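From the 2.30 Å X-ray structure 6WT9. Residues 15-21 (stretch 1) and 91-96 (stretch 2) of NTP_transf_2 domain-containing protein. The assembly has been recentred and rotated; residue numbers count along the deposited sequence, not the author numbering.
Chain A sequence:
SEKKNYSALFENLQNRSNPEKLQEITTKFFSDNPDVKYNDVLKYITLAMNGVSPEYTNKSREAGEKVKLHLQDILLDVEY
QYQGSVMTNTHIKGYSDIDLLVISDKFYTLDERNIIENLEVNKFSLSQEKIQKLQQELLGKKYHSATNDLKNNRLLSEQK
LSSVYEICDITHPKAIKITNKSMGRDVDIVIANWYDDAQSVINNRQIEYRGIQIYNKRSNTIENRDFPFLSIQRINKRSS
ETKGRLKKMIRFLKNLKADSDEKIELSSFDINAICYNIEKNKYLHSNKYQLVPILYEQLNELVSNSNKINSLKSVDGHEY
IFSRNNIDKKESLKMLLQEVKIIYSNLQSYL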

# COMPACT_ATOMS: atom_id res chain seq x y z
N ASN A 15 -1.07 3.36 18.25
CA ASN A 15 0.29 3.85 18.09
C ASN A 15 0.81 3.66 16.67
O ASN A 15 1.70 4.40 16.24
CB ASN A 15 1.22 3.16 19.09
CG ASN A 15 0.86 3.47 20.53
OD1 ASN A 15 0.39 4.57 20.84
ND2 ASN A 15 1.10 2.52 21.42
N ARG A 16 0.27 2.69 15.93
CA ARG A 16 0.70 2.48 14.55
C ARG A 16 0.09 3.52 13.62
O ARG A 16 0.80 4.15 12.83
CB ARG A 16 0.32 1.07 14.10
CG ARG A 16 0.61 0.77 12.64
CD ARG A 16 0.05 -0.59 12.25
NE ARG A 16 0.63 -1.65 13.07
CZ ARG A 16 -0.02 -2.76 13.43
NH1 ARG A 16 -1.28 -2.94 13.05
NH2 ARG A 16 0.59 -3.67 14.18
N SER A 17 -1.23 3.73 13.71
CA SER A 17 -1.90 4.67 12.82
C SER A 17 -1.84 6.11 13.32
O SER A 17 -1.94 7.04 12.51
CB SER A 17 -3.36 4.26 12.62
OG SER A 17 -4.06 4.22 13.85
N ASN A 18 -1.67 6.31 14.63
CA ASN A 18 -1.62 7.64 15.23
C ASN A 18 -0.45 7.69 16.20
O ASN A 18 -0.64 7.76 17.42
CB ASN A 18 -2.95 7.96 15.93
CG ASN A 18 -3.01 9.37 16.49
OD1 ASN A 18 -2.12 10.19 16.25
ND2 ASN A 18 -4.06 9.66 17.23
N PRO A 19 0.78 7.65 15.69
CA PRO A 19 1.94 7.56 16.59
C PRO A 19 2.16 8.81 17.42
O PRO A 19 2.69 8.71 18.54
CB PRO A 19 3.12 7.32 15.63
CG PRO A 19 2.68 7.94 14.35
CD PRO A 19 1.19 7.70 14.27
N GLU A 20 1.78 9.99 16.92
CA GLU A 20 1.91 11.21 17.69
C GLU A 20 0.79 11.39 18.71
O GLU A 20 0.80 12.38 19.45
CB GLU A 20 1.97 12.42 16.75
CG GLU A 20 3.07 12.31 15.71
CD GLU A 20 3.22 13.56 14.87
OE1 GLU A 20 2.60 14.59 15.23
OE2 GLU A 20 3.94 13.52 13.86
N LYS A 21 -0.17 10.46 18.75
CA LYS A 21 -1.24 10.47 19.75
C LYS A 21 -2.03 11.77 19.71
O LYS A 21 -2.34 12.36 20.74
CB LYS A 21 -0.69 10.20 21.15
CG LYS A 21 0.01 8.86 21.28
CD LYS A 21 0.72 8.73 22.62
CE LYS A 21 1.44 7.40 22.73
NZ LYS A 21 2.24 7.30 23.98
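Stretch 2 (91-96) HIKGYS

Stretch 2, an irregular loop without helix or strand, lies along the last turn of a helix and the bend that follows it. The two chains run in the same general sense: Ile92 and Lys93 pack beside Arg16, Gly94 beside Ser17 and Pro19, and Tyr95 beside Pro19 and Glu20. The nearest CA atoms across the contact are those of Ser17 and Gly94, 4.4 Å apart.

The pin is a carbonyl near the end of the helix. Arg16 O accepts a nearly linear hydrogen bond from Gly94 N (2.8 Å), lies 3.4 Å from Lys93 CA in a CA-H...O contact, and takes a further bond from water 1 (2.8 Å), which in turn accepts from Tyr95 N (2.9 Å). Such closeness needs a bare backbone: an ideal CB on Gly94 would point toward stretch 1, 2.6 Å from Pro19 CD and 2.8 Å from Ser17 O, a clash with both. The glycine has ordinary helical angles (-62/-36), so its value here is space rather than unusual torsions.

Arg16 extends along the loop, t at chi1 and chi2, placing CG 3.6 Å from Ile92 O and CD 4.3 Å from Ile92 CD1; chi3 then turns to m, and the guanidinium is bonded elsewhere in the structure. Ile92 (p, t) reaches this aliphatic stem with its end. Lys93 touches the stem at CG, 3.9 Å from Arg16 CG, before its end leads away.

After Asn18 leaves helical geometry, a type I turn to Lys21, closed by Lys21 N to Asn18 O (3.0 Å), presents Pro19 toward the loop. Tyr95, chi1 m, brings its ring under Pro19 CG, 3.5 Å from the centroid and 10° off the normal: a CH-pi contact. Glu20 (m, t) sets OE2 at the ring's edge, near its plane, while its CG lies 3.2 Å from Tyr95 OH.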

# COMPACT_ATOMS: atom_id res chain seq x y z
N HIS A 91 -2.48 2.76 3.20
CA HIS A 91 -1.44 2.60 4.20
C HIS A 91 -2.06 2.51 5.59
O HIS A 91 -3.13 3.05 5.86
CB HIS A 91 -0.44 3.76 4.13
CG HIS A 91 -1.05 5.12 4.30
ND1 HIS A 91 -2.01 5.61 3.44
CD2 HIS A 91 -0.83 6.09 5.21
CE1 HIS A 91 -2.36 6.83 3.82
NE2 HIS A 91 -1.65 7.14 4.89
N ILE A 92 -1.37 1.79 6.48
CA ILE A 92 -1.86 1.53 7.83
C ILE A 92 -1.02 2.20 8.90
O ILE A 92 -1.42 2.17 10.08
CB ILE A 92 -1.98 0.02 8.11
CG1 ILE A 92 -0.62 -0.66 7.94
CG2 ILE A 92 -3.01 -0.62 7.20
CD1 ILE A 92 -0.64 -2.14 8.26
N LYS A 93 0.13 2.78 8.55
CA LYS A 93 0.99 3.45 9.51
C LYS A 93 0.90 4.95 9.33
O LYS A 93 0.91 5.45 8.19
CB LYS A 93 2.44 2.99 9.37
CG LYS A 93 2.65 1.49 9.42
CD LYS A 93 4.11 1.15 9.65
CE LYS A 93 5.01 1.96 8.73
NZ LYS A 93 6.46 1.76 9.04
N GLY A 94 0.83 5.68 10.44
CA GLY A 94 0.86 7.13 10.37
C GLY A 94 2.16 7.65 9.78
O GLY A 94 2.17 8.64 9.05
N TYR A 95 3.27 7.00 10.10
CA TYR A 95 4.57 7.35 9.55
C TYR A 95 4.84 6.61 8.24
O TYR A 95 5.90 6.02 8.03
CB TYR A 95 5.67 7.07 10.57
CG TYR A 95 5.67 8.02 11.75
CD1 TYR A 95 5.15 9.30 11.63
CD2 TYR A 95 6.20 7.63 12.97
CE1 TYR A 95 5.15 10.17 12.70
CE2 TYR A 95 6.20 8.50 14.05
CZ TYR A 95 5.68 9.77 13.91
OH TYR A 95 5.68 10.64 14.97
N SER A 96 3.85 6.64 7.35
CA SER A 96 3.97 5.96 6.08
C SER A 96 4.93 6.71 5.16
O SER A 96 4.81 7.92 4.99
CB SER A 96 2.60 5.83 5.42
OG SER A 96 2.69 5.17 4.17
O HOH W 1 3.38 4.85 12.11